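Local coordinates for protein cysteine protease-like VirA (Shigella flexneri, PDB 3EB8) that acts as a secreted virulence effector required for bacterial entry into epithelial cells and spread between them, with a reported tubulin-directed protease activity that has been disputed, at residues Y300-S305 and Y325-G330; I158-I163 and I279-V284; S234-S239 and C275-K280. One frame throughout, in Å; residues are numbered along the deposited sequence.

How the contacts relate
Strand 274-283 ties the three contacts together. Contact 2 pairs it in parallel with strand 157-160, contact 3 packs its 275-280 part under the turn after helix 226-234, and contact 1 joins the next strand of the same mixed sheet, 300-312, to 315-327 in a hairpin. Contact 3 is buried throughout and made mainly by side chains, with no hydrogen bond across it. Contacts 1 and 2 rest on backbone ladders, with valines and tyrosines (contact 1) or isoleucines and a phenylalanine (contact 2) on the buried face; their other faces are more exposed, carrying Glu301 and Leu326 or a cation-pi pair. Ser304 OG bonds to Ala235 O, linking contacts 1 and 3, and Ile279 serves both contacts 2 and 3.

Contact 1. Residues Y300-S305 and Y325-G330; sequences YEVSSS and YLVHAG
Strands 300-312 and 315-327 form the antiparallel arms of a beta hairpin, their local axes approaching to 4.7 Å with 140° between the N-to-C directions. Tyr300 with Val327 and Val302 with Tyr325 are hydrogen-bonded pairs, each closed by two reciprocal N-H to carbonyl bonds, and Glu301 with Leu326 is the non-hydrogen-bonded pair between them. The straightest bond joins Val302 N to Tyr325 O at 2.8 Å, with 176° at the hydrogen, and meets the carbonyl nearly along its C=O axis; the other three arrive in the carbonyl plane. Tyr300 O, already held by Val327 N, also takes a CA-H...O contact from Leu326 CA at 3.2 Å.

Val302 and Tyr325 carry the side-chain contact. CG of Tyr325 sits in the crowded position between its backbone N and carbonyl carbon (chi1 51°), which lays the ring alongside Val302. Val302 CB stands over one ring face, 3.8 Å from the Tyr325 centroid and not far off the normal, a CH-pi contact. Of the two valine branches, CG1, anti to the backbone N, lies 3.3 Å from Tyr325 OH, while CG2 touches the ring near Tyr325 CE1 and meets Val327 CG2 at 4.0 Å. That Val327 methyl also borders the Tyr325 ring at its edge, in plane. On the other face, Glu301 and Leu326 lie side by side in an exposed position, Glu301 CG against Leu326 CD1 at 3.4 Å.

Helix 226-234 packs on the face of Tyr300, Val302 and Val327, its Ala231 touching all three. Tyr300 meets Phe228 of the same helix edge-to-face and bonds through OH to Asp225, whereas Tyr325 OH bonds to Ser234 OG. Along its other edge, strand 300-312 is bonded by its backbone to strand 274-283, Glu301 to Asn282 and Ser303 to Lys280.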
loop_
_atom_site.group_PDB
_atom_site.type_symbol
_atom_site.label_atom_id
_atom_site.label_comp_id
_atom_site.label_asym_id
_atom_site.label_seq_id
_atom_site.Cartn_x
_atom_site.Cartn_y
_atom_site.Cartn_z
ATOM N N TYR A 300 3.567 -12.768 8.408
ATOM C CA TYR A 300 2.835 -12.024 7.371
ATOM C C TYR A 300 3.568 -10.792 6.861
ATOM O O TYR A 300 4.185 -10.047 7.622
ATOM C CB TYR A 300 1.414 -11.672 7.840
ATOM C CG TYR A 300 0.608 -12.911 8.168
ATOM C CD1 TYR A 300 0.468 -13.355 9.492
ATOM C CD2 TYR A 300 0.017 -13.669 7.153
ATOM C CE1 TYR A 300 -0.241 -14.504 9.791
ATOM C CE2 TYR A 300 -0.697 -14.815 7.442
ATOM C CZ TYR A 300 -0.823 -15.227 8.761
ATOM O OH TYR A 300 -1.530 -16.367 9.050
ATOM N N GLU A 301 3.511 -10.590 5.555
ATOM C CA GLU A 301 3.945 -9.337 4.963
ATOM C C GLU A 301 2.702 -8.501 4.707
ATOM O O GLU A 301 1.744 -8.961 4.073
ATOM C CB GLU A 301 4.713 -9.592 3.666
ATOM C CG GLU A 301 5.854 -10.587 3.854
ATOM C CD GLU A 301 6.421 -11.154 2.551
ATOM O OE1 GLU A 301 7.613 -11.545 2.554
ATOM O OE2 GLU A 301 5.684 -11.220 1.539
ATOM N N VAL A 302 2.706 -7.277 5.214
ATOM C CA VAL A 302 1.597 -6.364 4.980
ATOM C C VAL A 302 2.034 -5.195 4.097
ATOM O O VAL A 302 3.127 -4.636 4.270
ATOM C CB VAL A 302 1.081 -5.800 6.309
ATOM C CG1 VAL A 302 -0.039 -4.805 6.080
ATOM C CG2 VAL A 302 0.657 -6.932 7.223
ATOM N N SER A 303 1.184 -4.847 3.140
ATOM C CA SER A 303 1.304 -3.591 2.433
ATOM C C SER A 303 0.010 -2.822 2.651
ATOM O O SER A 303 -1.051 -3.252 2.186
ATOM C CB SER A 303 1.500 -3.824 0.944
ATOM O OG SER A 303 1.209 -2.624 0.234
ATOM N N SER A 304 0.094 -1.700 3.363
ATOM C CA SER A 304 -1.080 -0.888 3.672
ATOM C C SER A 304 -0.968 0.483 3.016
ATOM O O SER A 304 -0.170 1.319 3.433
ATOM C CB SER A 304 -1.230 -0.732 5.187
ATOM O OG SER A 304 -2.438 -0.076 5.539
ATOM N N SER A 305 -1.772 0.724 1.991
ATOM C CA SER A 305 -1.728 2.008 1.314
ATOM C C SER A 305 -2.921 2.856 1.663
ATOM O O SER A 305 -4.063 2.406 1.586
ATOM C CB SER A 305 -1.659 1.807 -0.186
ATOM O OG SER A 305 -0.476 1.108 -0.499
ATOM N N TYR A 325 5.488 -3.802 5.934
ATOM C CA TYR A 325 6.165 -4.368 7.077
ATOM C C TYR A 325 5.844 -5.855 7.252
ATOM O O TYR A 325 4.900 -6.394 6.649
ATOM C CB TYR A 325 5.751 -3.631 8.340
ATOM C CG TYR A 325 4.265 -3.515 8.495
ATOM C CD1 TYR A 325 3.545 -4.439 9.217
ATOM C CD2 TYR A 325 3.578 -2.474 7.909
ATOM C CE1 TYR A 325 2.177 -4.313 9.355
ATOM C CE2 TYR A 325 2.220 -2.343 8.032
ATOM C CZ TYR A 325 1.518 -3.252 8.752
ATOM O OH TYR A 325 0.155 -3.088 8.874
ATOM N N LEU A 326 6.624 -6.493 8.119
ATOM C CA LEU A 326 6.448 -7.888 8.495
ATOM C C LEU A 326 5.785 -7.986 9.869
ATOM O O LEU A 326 6.160 -7.275 10.801
ATOM C CB LEU A 326 7.824 -8.534 8.600
ATOM C CG LEU A 326 8.112 -9.827 7.865
ATOM C CD1 LEU A 326 7.941 -9.618 6.366
ATOM C CD2 LEU A 326 9.533 -10.235 8.190
ATOM N N VAL A 327 4.813 -8.876 9.999
ATOM C CA VAL A 327 4.263 -9.209 11.302
ATOM C C VAL A 327 4.648 -10.635 11.671
ATOM O O VAL A 327 4.234 -11.588 10.997
ATOM C CB VAL A 327 2.732 -9.104 11.322
ATOM C CG1 VAL A 327 2.226 -9.395 12.738
ATOM C CG2 VAL A 327 2.278 -7.733 10.829
ATOM N N HIS A 328 5.439 -10.778 12.739
ATOM C CA HIS A 328 5.972 -12.074 13.163
ATOM C C HIS A 328 4.882 -13.019 13.710
ATOM O O HIS A 328 3.826 -12.584 14.176
ATOM C CB HIS A 328 7.126 -11.880 14.177
ATOM C CG HIS A 328 6.673 -11.624 15.584
ATOM N ND1 HIS A 328 6.685 -10.368 16.159
ATOM C CD2 HIS A 328 6.182 -12.461 16.530
ATOM C CE1 HIS A 328 6.218 -10.441 17.394
ATOM N NE2 HIS A 328 5.902 -11.700 17.643
ATOM N N ALA A 329 5.161 -14.312 13.666
ATOM C CA ALA A 329 4.193 -15.363 14.011
ATOM C C ALA A 329 3.497 -15.275 15.372
ATOM O O ALA A 329 2.326 -15.641 15.514
ATOM C CB ALA A 329 4.850 -16.714 13.874
ATOM N N GLY A 330 4.202 -14.840 16.399
ATOM C CA GLY A 330 3.550 -14.809 17.702
ATOM C C GLY A 330 2.869 -13.503 18.106
ATOM O O GLY A 330 2.581 -13.307 19.295
#

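Contact 2. Residues I158-I163 and I279-V284; sequences IYFNNI and IKINAV
Tyr159 N to Ile279 O, at 2.8 Å, belongs to a parallel ladder that continues with Ile281 N to Tyr159 O and Asn161 N to Ile281 O; the axes of 158-160 and 279-283 are 13° apart. On one face Tyr159 and Lys280 cross obliquely. The lysine chain, bent at chi2 (-136°), brings CE to 3.4 Å from Tyr159 CD1 and sets NZ over one face of the tyrosine ring. NZ lies 4.3 Å from the Tyr159 centroid, 15° off the normal, which is cation-pi geometry. A weak hydrogen bond from Lys280 NZ to Asn162 OD1, 2.9 Å long, gives the ammonium a second partner.

On the opposite face the contact is apolar. Ile158 and Ile279 lie side by side through their CG2 methyls, and the Phe160 ring, its CG anti to the backbone N, reaches along strand 274-283: CD1 meets Ile281 CG2 at 4.0 Å and CZ meets Ala283 CB at 3.9 Å.

What places Asn162 is the type I' turn from Phe160 to Ile163, closed by backbone bonds in both directions between those two residues. A water bridges turn and strand, accepting from Asn162 N at 2.8 Å and donating to Ile281 O at 3.1 Å, so that carbonyl has the water as well as Asn161 N.

The apolar face is covered by helices: Phe219 of helix 210-221 and Phe228 of helix 226-234 touch Phe160, and Leu232 touches Ile158. Strand 300-312 flanks 274-283 on its far edge, while strand 163-164 returns beside 157-160.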
loop_
_atom_site.group_PDB
_atom_site.type_symbol
_atom_site.label_atom_id
_atom_site.label_comp_id
_atom_site.label_asym_id
_atom_site.label_seq_id
_atom_site.Cartn_x
_atom_site.Cartn_y
_atom_site.Cartn_z
ATOM N N ILE A 158 -9.132 -5.368 0.441
ATOM C CA ILE A 158 -8.204 -6.124 1.249
ATOM C C ILE A 158 -7.953 -7.464 0.600
ATOM O O ILE A 158 -8.895 -8.170 0.240
ATOM C CB ILE A 158 -8.751 -6.344 2.657
ATOM C CG1 ILE A 158 -9.090 -5.004 3.298
ATOM C CG2 ILE A 158 -7.727 -7.134 3.505
ATOM C CD1 ILE A 158 -10.179 -5.090 4.320
ATOM N N TYR A 159 -6.679 -7.814 0.464
ATOM C CA TYR A 159 -6.285 -9.056 -0.189
ATOM C C TYR A 159 -5.373 -9.904 0.683
ATOM O O TYR A 159 -4.482 -9.385 1.340
ATOM C CB TYR A 159 -5.547 -8.768 -1.490
ATOM C CG TYR A 159 -6.287 -7.891 -2.433
ATOM C CD1 TYR A 159 -6.113 -6.516 -2.406
ATOM C CD2 TYR A 159 -7.171 -8.430 -3.365
ATOM C CE1 TYR A 159 -6.803 -5.688 -3.282
ATOM C CE2 TYR A 159 -7.868 -7.611 -4.251
ATOM C CZ TYR A 159 -7.675 -6.240 -4.210
ATOM O OH TYR A 159 -8.361 -5.414 -5.072
ATOM N N PHE A 160 -5.601 -11.209 0.698
ATOM C CA PHE A 160 -4.551 -12.109 1.129
ATOM C C PHE A 160 -4.057 -12.881 -0.082
ATOM O O PHE A 160 -4.839 -13.532 -0.772
ATOM C CB PHE A 160 -5.026 -13.072 2.208
ATOM C CG PHE A 160 -3.980 -14.057 2.619
ATOM C CD1 PHE A 160 -3.142 -13.795 3.679
ATOM C CD2 PHE A 160 -3.814 -15.230 1.931
ATOM C CE1 PHE A 160 -2.170 -14.700 4.042
ATOM C CE2 PHE A 160 -2.843 -16.128 2.293
ATOM C CZ PHE A 160 -2.024 -15.867 3.345
ATOM N N ASN A 161 -2.761 -12.798 -0.348
ATOM C CA ASN A 161 -2.181 -13.461 -1.514
ATOM C C ASN A 161 -2.983 -13.276 -2.796
ATOM O O ASN A 161 -3.316 -14.236 -3.474
ATOM C CB ASN A 161 -1.930 -14.946 -1.230
ATOM C CG ASN A 161 -0.467 -15.236 -0.927
ATOM O OD1 ASN A 161 0.367 -15.236 -1.836
ATOM N ND2 ASN A 161 -0.142 -15.470 0.354
ATOM N N ASN A 162 -3.293 -12.029 -3.119
ATOM C CA ASN A 162 -3.983 -11.712 -4.364
ATOM C C ASN A 162 -5.419 -12.202 -4.420
ATOM O O ASN A 162 -5.989 -12.354 -5.499
ATOM C CB ASN A 162 -3.201 -12.251 -5.557
ATOM C CG ASN A 162 -2.068 -11.338 -5.958
ATOM O OD1 ASN A 162 -2.268 -10.140 -6.163
ATOM N ND2 ASN A 162 -0.864 -11.899 -6.075
ATOM N N ILE A 163 -6.000 -12.444 -3.253
ATOM C CA ILE A 163 -7.379 -12.871 -3.174
ATOM C C ILE A 163 -8.176 -11.806 -2.447
ATOM O O ILE A 163 -7.909 -11.526 -1.273
ATOM C CB ILE A 163 -7.492 -14.182 -2.387
ATOM C CG1 ILE A 163 -6.678 -15.287 -3.066
ATOM C CG2 ILE A 163 -8.946 -14.585 -2.210
ATOM C CD1 ILE A 163 -6.375 -16.470 -2.145
ATOM N N ILE A 279 -5.094 -2.828 1.155
ATOM C CA ILE A 279 -4.299 -3.667 2.031
ATOM C C ILE A 279 -4.009 -5.022 1.400
ATOM O O ILE A 279 -4.914 -5.789 1.113
ATOM C CB ILE A 279 -5.022 -3.847 3.381
ATOM C CG1 ILE A 279 -5.076 -2.494 4.101
ATOM C CG2 ILE A 279 -4.322 -4.911 4.235
ATOM C CD1 ILE A 279 -6.139 -2.411 5.181
ATOM N N LYS A 280 -2.739 -5.297 1.164
ATOM C CA LYS A 280 -2.332 -6.601 0.655
ATOM C C LYS A 280 -1.525 -7.338 1.718
ATOM O O LYS A 280 -0.576 -6.786 2.270
ATOM C CB LYS A 280 -1.530 -6.468 -0.638
ATOM C CG LYS A 280 -2.364 -5.967 -1.811
ATOM C CD LYS A 280 -2.074 -6.760 -3.084
ATOM C CE LYS A 280 -3.218 -6.626 -4.094
ATOM N NZ LYS A 280 -3.135 -7.575 -5.247
ATOM N N ILE A 281 -1.931 -8.572 2.019
ATOM C CA ILE A 281 -1.287 -9.380 3.040
ATOM C C ILE A 281 -0.889 -10.695 2.421
ATOM O O ILE A 281 -1.694 -11.315 1.717
ATOM C CB ILE A 281 -2.230 -9.653 4.259
ATOM C CG1 ILE A 281 -2.660 -8.344 4.910
ATOM C CG2 ILE A 281 -1.534 -10.521 5.291
ATOM C CD1 ILE A 281 -3.841 -8.442 5.819
ATOM N N ASN A 282 0.353 -11.109 2.690
ATOM C CA ASN A 282 0.888 -12.384 2.253
ATOM C C ASN A 282 1.587 -13.106 3.402
ATOM O O ASN A 282 2.134 -12.472 4.298
ATOM C CB ASN A 282 1.856 -12.184 1.092
ATOM C CG ASN A 282 1.155 -11.681 -0.157
ATOM O OD1 ASN A 282 0.445 -12.431 -0.818
ATOM N ND2 ASN A 282 1.337 -10.402 -0.477
ATOM N N ALA A 283 1.553 -14.432 3.384
ATOM C CA ALA A 283 2.235 -15.210 4.392
ATOM C C ALA A 283 3.695 -15.246 3.984
ATOM O O ALA A 283 3.986 -15.118 2.812
ATOM C CB ALA A 283 1.653 -16.606 4.445
ATOM N N VAL A 284 4.615 -15.378 4.933
ATOM C CA VAL A 284 6.028 -15.452 4.576
ATOM C C VAL A 284 6.395 -16.890 4.204
ATOM O O VAL A 284 7.062 -17.149 3.180
ATOM C CB VAL A 284 6.942 -14.964 5.716
ATOM C CG1 VAL A 284 8.422 -15.364 5.456
ATOM C CG2 VAL A 284 6.811 -13.459 5.892
HETATM O O HOH W 1 -2.417 -10.261 -1.080
#

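Contact 3. Residues S234-S239 and C275-K280; sequences SAFWQS and CGHIIK
Phe236, from the turn, meets two side chains from one face of strand 274-283: His277 obliquely and Ile279 at about a right angle. The Phe236 and His277 rings are tilted by 49° with centroids 4.9 Å apart, a pairing neither stacked nor edge-to-face. Its nearest atoms are Phe236 CD2, poised over one face of the imidazole, and His277 CD2, 3.8 Å away. Ile279 presents its CD1 methyl to one face of the phenyl ring, toward the rim, in a CH-pi contact. All three place their gamma branch (CG, or CG1 of Ile279) anti to the carbonyl carbon and beside the backbone N.

Ala235 fills in beside them, its CB resting 3.7 Å from Ile279 CD1 and 4.0 Å from Ile279 CG2. Ala235 O approaches His277 ND1 to 3.5 Å without hydrogen-bonding to it; this carbonyl accepts from Ser304 OG instead. Asp147 of helix 140-149 touches both His277 and Phe236.

A type I turn from Ser234 to Trp237, closed by Trp237 N to Ser234 O at 3.1 Å, sets Ala235 and Phe236 at its two central positions; Ala235 directs its CB at the strand, while Phe236 reaches it with its ring. Ile158 of strand 157-160 and Ile144 of helix 140-149 add to the packing round the phenyl ring. The turn belongs to the region assigned to tubulin binding, but its inner side is committed to the core: a type I turn following helix 226-234 packs Ala235 and Phe236 on the face of strand 274-283 that carries His277 and Ile279, in the buried interior of the alpha/beta part built on the mixed sheet of this EspG/VirA family protein.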
loop_
_atom_site.group_PDB
_atom_site.type_symbol
_atom_site.label_atom_id
_atom_site.label_comp_id
_atom_site.label_asym_id
_atom_site.label_seq_id
_atom_site.Cartn_x
_atom_site.Cartn_y
_atom_site.Cartn_z
ATOM N N SER A 234 -3.634 -3.970 12.248
ATOM C CA SER A 234 -2.582 -2.974 12.317
ATOM C C SER A 234 -2.553 -2.096 11.073
ATOM O O SER A 234 -2.126 -0.936 11.146
ATOM C CB SER A 234 -1.224 -3.642 12.497
ATOM O OG SER A 234 -0.789 -4.249 11.300
ATOM N N ALA A 235 -2.989 -2.656 9.944
ATOM C CA ALA A 235 -2.908 -1.977 8.650
ATOM C C ALA A 235 -3.750 -0.705 8.604
ATOM O O ALA A 235 -3.526 0.159 7.763
ATOM C CB ALA A 235 -3.306 -2.919 7.494
ATOM N N PHE A 236 -4.719 -0.607 9.511
ATOM C CA PHE A 236 -5.643 0.523 9.538
ATOM C C PHE A 236 -5.216 1.643 10.512
ATOM O O PHE A 236 -5.827 2.706 10.526
ATOM C CB PHE A 236 -7.074 0.055 9.856
ATOM C CG PHE A 236 -7.705 -0.781 8.773
ATOM C CD1 PHE A 236 -7.466 -2.143 8.700
ATOM C CD2 PHE A 236 -8.547 -0.200 7.828
ATOM C CE1 PHE A 236 -8.051 -2.911 7.697
ATOM C CE2 PHE A 236 -9.132 -0.967 6.824
ATOM C CZ PHE A 236 -8.888 -2.322 6.761
ATOM N N TRP A 237 -4.186 1.418 11.335
ATOM C CA TRP A 237 -3.802 2.467 12.284
ATOM C C TRP A 237 -3.563 3.829 11.568
ATOM O O TRP A 237 -2.804 3.912 10.595
ATOM C CB TRP A 237 -2.603 2.057 13.159
ATOM C CG TRP A 237 -2.294 3.095 14.228
ATOM C CD1 TRP A 237 -3.198 3.739 15.037
ATOM C CD2 TRP A 237 -1.011 3.605 14.588
ATOM N NE1 TRP A 237 -2.557 4.612 15.866
ATOM C CE2 TRP A 237 -1.214 4.556 15.617
ATOM C CE3 TRP A 237 0.298 3.335 14.163
ATOM C CZ2 TRP A 237 -0.155 5.249 16.226
ATOM C CZ3 TRP A 237 1.356 4.028 14.772
ATOM C CH2 TRP A 237 1.114 4.982 15.793
ATOM N N GLN A 238 -4.219 4.884 12.045
ATOM C CA GLN A 238 -4.227 6.161 11.320
ATOM C C GLN A 238 -2.846 6.801 11.154
ATOM O O GLN A 238 -2.616 7.530 10.198
ATOM C CB GLN A 238 -5.178 7.141 11.994
ATOM C CG GLN A 238 -4.888 7.375 13.473
ATOM C CD GLN A 238 -5.835 8.397 14.098
ATOM O OE1 GLN A 238 -6.755 8.044 14.851
ATOM N NE2 GLN A 238 -5.624 9.672 13.771
ATOM N N SER A 239 -1.937 6.537 12.090
ATOM C CA SER A 239 -0.581 7.111 12.051
ATOM C C SER A 239 0.473 6.063 11.713
ATOM O O SER A 239 1.656 6.260 11.941
ATOM C CB SER A 239 -0.245 7.783 13.380
ATOM O OG SER A 239 -1.270 8.679 13.739
ATOM N N CYS A 275 -9.967 8.187 0.143
ATOM C CA CYS A 275 -10.699 7.110 -0.539
ATOM C C CYS A 275 -10.488 5.710 0.082
ATOM O O CYS A 275 -10.837 4.709 -0.530
ATOM C CB CYS A 275 -10.367 7.083 -2.045
ATOM S SG CYS A 275 -9.972 8.710 -2.776
ATOM N N GLY A 276 -9.921 5.644 1.288
ATOM C CA GLY A 276 -9.782 4.385 2.015
ATOM C C GLY A 276 -8.462 3.652 1.826
ATOM O O GLY A 276 -7.535 4.182 1.209
ATOM N N HIS A 277 -8.389 2.424 2.344
ATOM C CA HIS A 277 -7.150 1.626 2.361
ATOM C C HIS A 277 -7.093 0.541 1.287
ATOM O O HIS A 277 -8.082 -0.137 1.024
ATOM C CB HIS A 277 -6.981 0.917 3.713
ATOM C CG HIS A 277 -6.687 1.836 4.856
ATOM N ND1 HIS A 277 -5.426 1.978 5.388
ATOM C CD2 HIS A 277 -7.494 2.650 5.579
ATOM C CE1 HIS A 277 -5.464 2.849 6.382
ATOM N NE2 HIS A 277 -6.708 3.270 6.520
ATOM N N ILE A 278 -5.926 0.362 0.683
ATOM C CA ILE A 278 -5.681 -0.847 -0.084
ATOM C C ILE A 278 -4.643 -1.686 0.658
ATOM O O ILE A 278 -3.472 -1.311 0.771
ATOM C CB ILE A 278 -5.231 -0.585 -1.549
ATOM C CG1 ILE A 278 -6.434 -0.263 -2.453
ATOM C CG2 ILE A 278 -4.615 -1.851 -2.142
ATOM C CD1 ILE A 278 -7.151 0.992 -2.129
ATOM N N ILE A 279 -5.094 -2.828 1.155
ATOM C CA ILE A 279 -4.299 -3.667 2.031
ATOM C C ILE A 279 -4.009 -5.022 1.400
ATOM O O ILE A 279 -4.914 -5.789 1.113
ATOM C CB ILE A 279 -5.022 -3.847 3.381
ATOM C CG1 ILE A 279 -5.076 -2.494 4.101
ATOM C CG2 ILE A 279 -4.322 -4.911 4.235
ATOM C CD1 ILE A 279 -6.139 -2.411 5.181
ATOM N N LYS A 280 -2.739 -5.297 1.164
ATOM C CA LYS A 280 -2.332 -6.601 0.655
ATOM C C LYS A 280 -1.525 -7.338 1.718
ATOM O O LYS A 280 -0.576 -6.786 2.270
ATOM C CB LYS A 280 -1.530 -6.468 -0.638
ATOM C CG LYS A 280 -2.364 -5.967 -1.811
ATOM C CD LYS A 280 -2.074 -6.760 -3.084
ATOM C CE LYS A 280 -3.218 -6.626 -4.094
ATOM N NZ LYS A 280 -3.135 -7.575 -5.247
#